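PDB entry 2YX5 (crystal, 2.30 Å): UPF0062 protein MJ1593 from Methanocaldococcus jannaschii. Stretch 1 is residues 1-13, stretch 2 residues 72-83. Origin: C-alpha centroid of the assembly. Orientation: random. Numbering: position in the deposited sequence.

Stretch 1 1-13: MYKATVIIKLKKG
Stretch 2 (72-83) IHDYEIKVEKIE

Two edge-to-edge β-strands, residues 2-10 and 73-81 of one chain, run antiparallel with 164° between their N-to-C directions and bury 1233 Å² between the stretches. The register is simple: paired residue numbers sum to 83, from Tyr2 opposite Lys81 to Leu10 opposite His73. Odd residues of the first strand form the wider hydrogen-bonded pairs, as with Lys3 CA to Glu80 CA at 5.3 Å; even residues form the closer non-hydrogen-bonded pairs, as with Ala4 CA to Val79 CA at 4.3 Å. Strand phi lies between -98° and -154°, but near -80° at Leu10 and Lys81; psi lies between 112° and 175°.

Met1 opens the ladder: its O accepts from Ile82 N at 2.7 Å, and its CG lies 3.3 Å from Ile82 CD1, giving the exposed strand end an apolar clasp. Tyr2 (chi1 m, chi2 -107°) lays its ring beside Lys81, CD1 to CB 3.8 Å, while its CB meets Val79 CG1 at 4.2 Å. Lys81 (t, t, t, p) holds NZ 5.1 Å from the centroid of the Tyr2 ring atoms, at best a weak cation-pi attraction.

Lys3 is the first full two-bond pair, Lys3 N to Glu80 O 2.8 Å and Glu80 N to Lys3 O 3.0 Å. Its CB lies on the Thr5 and Ile7 face, but the end of its all-t side chain leads away. Ala4 is buried on the same face as Tyr2, Val6 and Ile8; its small CB reaches Val79 CG2 at 4.2 Å, and its CA approaches Lys78 O at 3.2 Å in a CA-H...O contact.

Thr5 N to Lys78 O, 2.6 Å, is the shortest hydrogen bond of the ladder, answered by Lys78 N to Thr5 O at 2.9 Å. Thr5 (m) sets CB 4.1 Å from Lys78 CB. Val6 (t) continues the apolar face, CG2 to Ile77 CG1 4.4 Å. Ile7 (m, p) lies on the face of Thr5, its N bonded to Glu76 O at 3.0 Å and its O to Glu76 N at 2.9 Å. Aliphatic stems cover it: Ile7 CB sits 3.7 Å from Glu76 CG, and Lys78 (m, t, t, t) brings CE to 3.9 Å from Ile7 CD1.

Ile8 (m, t) packs CG1 against Tyr75 CB at 4.0 Å and sets CG2 over the His73 ring face, 4.3 Å from the ring centroid. Lys9 N to Asp74 O and Asp74 N to Lys9 O are both 2.9 Å. With chi p, t, t, m, Lys9 NZ comes to Glu76 OE2 at 3.4 Å, a salt bridge with a weak hydrogen bond.

Beyond Leu10 (m, t), where side chains diverge, Asp74 (chi1 -92°, chi2 -17°) becomes the clamp, with 111 Å² covered, the most here. Lys11 N donates to Ile72 O at 3.1 Å, and its bent side chain (chi1 -92°, then m, t, m) delivers NZ to His73 O at 3.0 Å and to Asp74 OD1 at 2.9 Å, the latter a salt bridge. Lys12 N donates to Asp74 OD2 at 3.1 Å. Gly13 (phi 107°, psi -9°) makes no contact; those angles would jam a CB against the preceding carbonyl.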

ATOM      1  N   MET A   1     -23.536  18.120   1.197  1.00 67.56           N
ATOM      2  CA  MET A   1     -22.183  17.547   0.967  1.00 61.39           C
ATOM      3  C   MET A   1     -21.487  17.271   2.292  1.00 60.81           C
ATOM      4  O   MET A   1     -21.421  18.123   3.192  1.00 53.36           O
ATOM      5  CB  MET A   1     -21.336  18.494   0.117  1.00 59.63           C
ATOM      6  CG  MET A   1     -20.330  17.775  -0.750  1.00 60.21           C
ATOM      7  SD  MET A   1     -21.156  16.506  -1.738  1.00 77.86           S
ATOM      8  CE  MET A   1     -21.593  17.428  -3.242  1.00 57.24           C
ATOM      9  N   TYR A   2     -20.979  16.053   2.403  1.00 62.56           N
ATOM     10  CA  TYR A   2     -20.295  15.629   3.608  1.00 60.89           C
ATOM     11  C   TYR A   2     -18.993  14.927   3.255  1.00 60.47           C
ATOM     12  O   TYR A   2     -18.851  14.327   2.172  1.00 48.55           O
ATOM     13  CB  TYR A   2     -21.167  14.658   4.414  1.00 65.16           C
ATOM     14  CG  TYR A   2     -22.613  15.076   4.610  1.00 72.39           C
ATOM     15  CD1 TYR A   2     -23.075  15.528   5.853  1.00 65.30           C
ATOM     16  CD2 TYR A   2     -23.531  14.977   3.561  1.00 69.76           C
ATOM     17  CE1 TYR A   2     -24.414  15.863   6.041  1.00 76.63           C
ATOM     18  CE2 TYR A   2     -24.865  15.309   3.737  1.00 82.02           C
ATOM     19  CZ  TYR A   2     -25.302  15.749   4.973  1.00 81.61           C
ATOM     20  OH  TYR A   2     -26.631  16.065   5.120  1.00 87.75           O
ATOM     21  N   LYS A   3     -18.055  15.019   4.195  1.00 52.77           N
ATOM     22  CA  LYS A   3     -16.760  14.393   4.077  1.00 48.24           C
ATOM     23  C   LYS A   3     -16.679  13.288   5.126  1.00 50.95           C
ATOM     24  O   LYS A   3     -16.661  13.556   6.325  1.00 52.73           O
ATOM     25  CB  LYS A   3     -15.644  15.420   4.306  1.00 48.37           C
ATOM     26  CG  LYS A   3     -14.247  14.801   4.434  1.00 53.12           C
ATOM     27  CD  LYS A   3     -13.156  15.840   4.653  1.00 54.23           C
ATOM     28  CE  LYS A   3     -11.862  15.172   5.056  1.00 50.55           C
ATOM     29  NZ  LYS A   3     -10.709  16.095   4.975  1.00 65.94           N
ATOM     30  N   ALA A   4     -16.652  12.040   4.682  1.00 40.38           N
ATOM     31  CA  ALA A   4     -16.545  10.946   5.622  1.00 42.18           C
ATOM     32  C   ALA A   4     -15.084  10.536   5.657  1.00 48.11           C
ATOM     33  O   ALA A   4     -14.431  10.403   4.621  1.00 52.18           O
ATOM     34  CB  ALA A   4     -17.411   9.774   5.189  1.00 35.22           C
ATOM     35  N   THR A   5     -14.557  10.359   6.852  1.00 47.52           N
ATOM     36  CA  THR A   5     -13.181   9.949   6.970  1.00 50.62           C
ATOM     37  C   THR A   5     -13.130   8.509   7.482  1.00 49.79           C
ATOM     38  O   THR A   5     -13.648   8.212   8.561  1.00 54.53           O
ATOM     39  CB  THR A   5     -12.428  10.899   7.917  1.00 49.77           C
ATOM     40  OG1 THR A   5     -12.473  12.222   7.370  1.00 55.96           O
ATOM     41  CG2 THR A   5     -10.967  10.468   8.075  1.00 52.00           C
ATOM     42  N   VAL A   6     -12.535   7.609   6.696  1.00 46.50           N
ATOM     43  CA  VAL A   6     -12.425   6.221   7.125  1.00 37.34           C
ATOM     44  C   VAL A   6     -10.965   5.869   7.442  1.00 41.92           C
ATOM     45  O   VAL A   6     -10.097   5.988   6.583  1.00 40.02           O
ATOM     46  CB  VAL A   6     -12.943   5.252   6.045  1.00 46.68           C
ATOM     47  CG1 VAL A   6     -12.976   3.817   6.576  1.00 35.55           C
ATOM     48  CG2 VAL A   6     -14.312   5.671   5.603  1.00 31.47           C
ATOM     49  N   ILE A   7     -10.698   5.477   8.685  1.00 42.54           N
ATOM     50  CA  ILE A   7      -9.361   5.058   9.078  1.00 46.28           C
ATOM     51  C   ILE A   7      -9.428   3.550   9.160  1.00 48.16           C
ATOM     52  O   ILE A   7     -10.317   3.010   9.812  1.00 46.34           O
ATOM     53  CB  ILE A   7      -8.935   5.543  10.464  1.00 45.36           C
ATOM     54  CG1 ILE A   7      -8.644   7.035  10.455  1.00 49.01           C
ATOM     55  CG2 ILE A   7      -7.713   4.800  10.894  1.00 42.29           C
ATOM     56  CD1 ILE A   7      -9.881   7.878  10.388  1.00 66.38           C
ATOM     57  N   ILE A   8      -8.506   2.878   8.479  1.00 50.00           N
ATOM     58  CA  ILE A   8      -8.457   1.428   8.483  1.00 39.66           C
ATOM     59  C   ILE A   8      -7.095   0.952   8.976  1.00 41.26           C
ATOM     60  O   ILE A   8      -6.059   1.403   8.499  1.00 43.24           O
ATOM     61  CB  ILE A   8      -8.676   0.860   7.098  1.00 42.69           C
ATOM     62  CG1 ILE A   8     -10.040   1.302   6.574  1.00 46.87           C
ATOM     63  CG2 ILE A   8      -8.573  -0.656   7.155  1.00 41.89           C
ATOM     64  CD1 ILE A   8     -10.398   0.721   5.207  1.00 54.16           C
ATOM     65  N   LYS A   9      -7.110   0.042   9.940  1.00 39.92           N
ATOM     66  CA  LYS A   9      -5.885  -0.499  10.506  1.00 51.09           C
ATOM     67  C   LYS A   9      -6.015  -2.018  10.634  1.00 50.10           C
ATOM     68  O   LYS A   9      -7.074  -2.594  10.362  1.00 47.27           O
ATOM     69  CB  LYS A   9      -5.639   0.120  11.895  1.00 48.76           C
ATOM     70  CG  LYS A   9      -6.907   0.126  12.744  1.00 59.47           C
ATOM     71  CD  LYS A   9      -6.698   0.674  14.144  1.00 78.56           C
ATOM     72  CE  LYS A   9      -8.011   0.682  14.958  1.00 87.01           C
ATOM     73  NZ  LYS A   9      -9.048   1.637  14.442  1.00 85.70           N
ATOM     74  N   LEU A  10      -4.932  -2.666  11.035  1.00 52.82           N
ATOM     75  CA  LEU A  10      -4.972  -4.101  11.235  1.00 53.58           C
ATOM     76  C   LEU A  10      -5.661  -4.319  12.578  1.00 55.66           C
ATOM     77  O   LEU A  10      -5.648  -3.430  13.436  1.00 53.77           O
ATOM     78  CB  LEU A  10      -3.563  -4.678  11.293  1.00 43.57           C
ATOM     79  CG  LEU A  10      -2.770  -4.721   9.996  1.00 48.53           C
ATOM     80  CD1 LEU A  10      -1.401  -5.362  10.238  1.00 53.57           C
ATOM     81  CD2 LEU A  10      -3.551  -5.502   8.972  1.00 47.07           C
ATOM     82  N   LYS A  11      -6.277  -5.485  12.749  1.00 55.37           N
ATOM     83  CA  LYS A  11      -6.939  -5.820  14.005  1.00 63.48           C
ATOM     84  C   LYS A  11      -5.981  -5.518  15.171  1.00 70.26           C
ATOM     85  O   LYS A  11      -4.754  -5.600  15.028  1.00 71.67           O
ATOM     86  CB  LYS A  11      -7.329  -7.309  14.010  1.00 60.09           C
ATOM     87  CG  LYS A  11      -8.737  -7.626  13.493  1.00 63.15           C
ATOM     88  CD  LYS A  11      -9.780  -7.496  14.618  1.00 76.34           C
ATOM     89  CE  LYS A  11     -11.207  -7.891  14.187  1.00 70.36           C
ATOM     90  NZ  LYS A  11     -11.952  -6.809  13.471  1.00 57.16           N
ATOM     91  N   LYS A  12      -6.536  -5.146  16.320  1.00 74.09           N
ATOM     92  CA  LYS A  12      -5.705  -4.857  17.477  1.00 79.19           C
ATOM     93  C   LYS A  12      -5.047  -6.156  17.906  1.00 76.05           C
ATOM     94  O   LYS A  12      -5.726  -7.160  18.130  1.00 70.71           O
ATOM     95  CB  LYS A  12      -6.540  -4.305  18.633  1.00 83.67           C
ATOM     96  CG  LYS A  12      -5.706  -3.885  19.838  1.00 95.78           C
ATOM     97  CD  LYS A  12      -6.567  -3.348  20.973  1.00101.61           C
ATOM     98  CE  LYS A  12      -7.534  -4.405  21.524  1.00106.55           C
ATOM     99  NZ  LYS A  12      -6.843  -5.526  22.224  1.00110.64           N
ATOM    100  N   GLY A  13      -3.723  -6.135  18.011  1.00 71.76           N
ATOM    101  CA  GLY A  13      -3.011  -7.333  18.408  1.00 74.12           C
ATOM    102  C   GLY A  13      -2.256  -7.994  17.270  1.00 75.50           C
ATOM    103  O   GLY A  13      -1.485  -8.926  17.502  1.00 77.91           O
ATOM    104  N   ILE A  72      -9.302  -9.269   9.314  1.00 52.57           N
ATOM    105  CA  ILE A  72      -7.960  -8.679   9.449  1.00 53.26           C
ATOM    106  C   ILE A  72      -7.956  -7.166   9.675  1.00 56.83           C
ATOM    107  O   ILE A  72      -6.902  -6.566   9.905  1.00 51.69           O
ATOM    108  CB  ILE A  72      -7.142  -8.912   8.175  1.00 51.03           C
ATOM    109  CG1 ILE A  72      -7.846  -8.221   6.996  1.00 59.06           C
ATOM    110  CG2 ILE A  72      -7.012 -10.401   7.913  1.00 55.43           C
ATOM    111  CD1 ILE A  72      -7.159  -8.351   5.640  1.00 44.24           C
ATOM    112  N   HIS A  73      -9.134  -6.556   9.621  1.00 53.59           N
ATOM    113  CA  HIS A  73      -9.234  -5.109   9.733  1.00 50.67           C
ATOM    114  C   HIS A  73     -10.123  -4.549  10.800  1.00 50.29           C
ATOM    115  O   HIS A  73     -11.155  -5.115  11.133  1.00 56.48           O
ATOM    116  CB  HIS A  73      -9.727  -4.523   8.407  1.00 48.71           C
ATOM    117  CG  HIS A  73      -8.790  -4.719   7.267  1.00 53.35           C
ATOM    118  ND1 HIS A  73      -9.228  -4.990   5.989  1.00 50.31           N
ATOM    119  CD2 HIS A  73      -7.444  -4.613   7.190  1.00 46.24           C
ATOM    120  CE1 HIS A  73      -8.195  -5.037   5.175  1.00 52.56           C
ATOM    121  NE2 HIS A  73      -7.099  -4.809   5.878  1.00 53.49           N
ATOM    122  N   ASP A  74      -9.700  -3.404  11.311  1.00 47.34           N
ATOM    123  CA  ASP A  74     -10.461  -2.646  12.284  1.00 47.70           C
ATOM    124  C   ASP A  74     -10.608  -1.329  11.534  1.00 53.74           C
ATOM    125  O   ASP A  74      -9.754  -0.998  10.703  1.00 49.61           O
ATOM    126  CB  ASP A  74      -9.678  -2.436  13.585  1.00 52.07           C
ATOM    127  CG  ASP A  74      -9.945  -3.531  14.616  1.00 57.66           C
ATOM    128  OD1 ASP A  74     -10.949  -4.269  14.475  1.00 48.22           O
ATOM    129  OD2 ASP A  74      -9.153  -3.638  15.581  1.00 59.66           O
ATOM    130  N   TYR A  75     -11.687  -0.593  11.782  1.00 47.74           N
ATOM    131  CA  TYR A  75     -11.865   0.681  11.093  1.00 51.38           C
ATOM    132  C   TYR A  75     -12.732   1.622  11.903  1.00 50.55           C
ATOM    133  O   TYR A  75     -13.446   1.188  12.790  1.00 46.24           O
ATOM    134  CB  TYR A  75     -12.469   0.451   9.692  1.00 39.94           C
ATOM    135  CG  TYR A  75     -13.871  -0.091   9.705  1.00 46.03           C
ATOM    136  CD1 TYR A  75     -14.965   0.751   9.918  1.00 58.77           C
ATOM    137  CD2 TYR A  75     -14.113  -1.448   9.539  1.00 56.69           C
ATOM    138  CE1 TYR A  75     -16.271   0.252   9.965  1.00 65.71           C
ATOM    139  CE2 TYR A  75     -15.421  -1.968   9.584  1.00 54.96           C
ATOM    140  CZ  TYR A  75     -16.494  -1.115   9.796  1.00 71.40           C
ATOM    141  OH  TYR A  75     -17.784  -1.622   9.810  1.00 69.08           O
ATOM    142  N   GLU A  76     -12.630   2.914  11.622  1.00 51.40           N
ATOM    143  CA  GLU A  76     -13.446   3.901  12.300  1.00 52.07           C
ATOM    144  C   GLU A  76     -13.859   4.984  11.319  1.00 53.44           C
ATOM    145  O   GLU A  76     -13.113   5.307  10.400  1.00 42.62           O
ATOM    146  CB  GLU A  76     -12.724   4.487  13.511  1.00 56.04           C
ATOM    147  CG  GLU A  76     -11.296   4.916  13.302  1.00 80.08           C
ATOM    148  CD  GLU A  76     -10.695   5.519  14.575  1.00 93.07           C
ATOM    149  OE1 GLU A  76     -11.211   6.573  15.029  1.00 92.39           O
ATOM    150  OE2 GLU A  76      -9.717   4.939  15.116  1.00 91.13           O
ATOM    151  N   ILE A  77     -15.060   5.534  11.525  1.00 48.69           N
ATOM    152  CA  ILE A  77     -15.637   6.545  10.640  1.00 46.71           C
ATOM    153  C   ILE A  77     -16.038   7.886  11.262  1.00 52.75           C
ATOM    154  O   ILE A  77     -16.809   7.944  12.220  1.00 58.30           O
ATOM    155  CB  ILE A  77     -16.892   5.962   9.934  1.00 46.15           C
ATOM    156  CG1 ILE A  77     -16.534   4.626   9.268  1.00 40.65           C
ATOM    157  CG2 ILE A  77     -17.441   6.960   8.923  1.00 44.82           C
ATOM    158  CD1 ILE A  77     -17.721   3.706   9.071  1.00 37.89           C
ATOM    159  N   LYS A  78     -15.524   8.962  10.689  1.00 50.26           N
ATOM    160  CA  LYS A  78     -15.835  10.315  11.130  1.00 54.98           C
ATOM    161  C   LYS A  78     -16.549  10.993   9.961  1.00 51.27           C
ATOM    162  O   LYS A  78     -16.095  10.913   8.822  1.00 44.12           O
ATOM    163  CB  LYS A  78     -14.550  11.071  11.468  1.00 60.62           C
ATOM    164  CG  LYS A  78     -13.722  10.393  12.554  1.00 83.57           C
ATOM    165  CD  LYS A  78     -12.227  10.726  12.460  1.00 88.82           C
ATOM    166  CE  LYS A  78     -11.410   9.859  13.425  1.00 90.09           C
ATOM    167  NZ  LYS A  78      -9.942  10.060  13.283  1.00 85.57           N
ATOM    168  N   VAL A  79     -17.674  11.641  10.237  1.00 47.13           N
ATOM    169  CA  VAL A  79     -18.433  12.322   9.189  1.00 49.01           C
ATOM    170  C   VAL A  79     -18.579  13.801   9.536  1.00 54.94           C
ATOM    171  O   VAL A  79     -19.072  14.152  10.606  1.00 52.74           O
ATOM    172  CB  VAL A  79     -19.850  11.686   9.012  1.00 44.87           C
ATOM    173  CG1 VAL A  79     -20.651  12.447   7.977  1.00 40.83           C
ATOM    174  CG2 VAL A  79     -19.720  10.241   8.606  1.00 47.63           C
ATOM    175  N   GLU A  80     -18.124  14.663   8.638  1.00 55.25           N
ATOM    176  CA  GLU A  80     -18.233  16.093   8.843  1.00 65.31           C
ATOM    177  C   GLU A  80     -19.018  16.689   7.701  1.00 69.77           C
ATOM    178  O   GLU A  80     -18.786  16.335   6.544  1.00 64.71           O
ATOM    179  CB  GLU A  80     -16.859  16.742   8.868  1.00 73.57           C
ATOM    180  CG  GLU A  80     -16.007  16.391  10.060  1.00 94.61           C
ATOM    181  CD  GLU A  80     -14.678  17.112  10.015  1.00106.85           C
ATOM    182  OE1 GLU A  80     -13.967  16.962   8.994  1.00110.52           O
ATOM    183  OE2 GLU A  80     -14.349  17.831  10.991  1.00109.77           O
ATOM    184  N   LYS A  81     -19.950  17.581   8.016  1.00 70.61           N
ATOM    185  CA  LYS A  81     -20.722  18.229   6.963  1.00 67.82           C
ATOM    186  C   LYS A  81     -19.882  19.342   6.364  1.00 60.97           C
ATOM    187  O   LYS A  81     -19.274  20.136   7.091  1.00 54.69           O
ATOM    188  CB  LYS A  81     -22.017  18.839   7.497  1.00 78.57           C
ATOM    189  CG  LYS A  81     -22.714  19.718   6.455  1.00 89.08           C
ATOM    190  CD  LYS A  81     -24.091  20.186   6.894  1.00 94.16           C
ATOM    191  CE  LYS A  81     -24.707  21.090   5.842  1.00 99.27           C
ATOM    192  NZ  LYS A  81     -24.757  20.425   4.506  1.00 98.21           N
ATOM    193  N   ILE A  82     -19.839  19.393   5.038  1.00 55.02           N
ATOM    194  CA  ILE A  82     -19.075  20.429   4.361  1.00 54.38           C
ATOM    195  C   ILE A  82     -19.960  21.653   4.401  1.00 63.62           C
ATOM    196  O   ILE A  82     -21.112  21.627   3.941  1.00 65.31           O
ATOM    197  CB  ILE A  82     -18.757  20.050   2.921  1.00 56.49           C
ATOM    198  CG1 ILE A  82     -17.910  18.779   2.903  1.00 50.33           C
ATOM    199  CG2 ILE A  82     -17.995  21.189   2.249  1.00 49.50           C
ATOM    200  CD1 ILE A  82     -17.990  18.027   1.615  1.00 52.78           C
ATOM    201  N   GLU A  83     -19.407  22.730   4.952  1.00 64.31           N
ATOM    202  CA  GLU A  83     -20.180  23.974   5.142  1.00 67.26           C
ATOM    203  C   GLU A  83     -19.613  25.164   4.337  1.00 66.21           C
ATOM    204  O   GLU A  83     -18.450  25.086   3.888  1.00 64.63           O
ATOM    205  CB  GLU A  83     -20.163  24.304   6.646  1.00 68.97           C
ATOM    206  CG  GLU A  83     -20.742  23.188   7.528  1.00 74.22           C
ATOM    207  CD  GLU A  83     -22.285  23.217   7.469  1.00 83.27           C
ATOM    208  OE1 GLU A  83     -22.963  22.865   8.514  1.00 87.01           O
ATOM    209  OE2 GLU A  83     -22.841  23.598   6.370  1.00 87.92           O
ATOM    210  OXT GLU A  83     -20.372  26.157   4.182  1.00 66.23           O
TER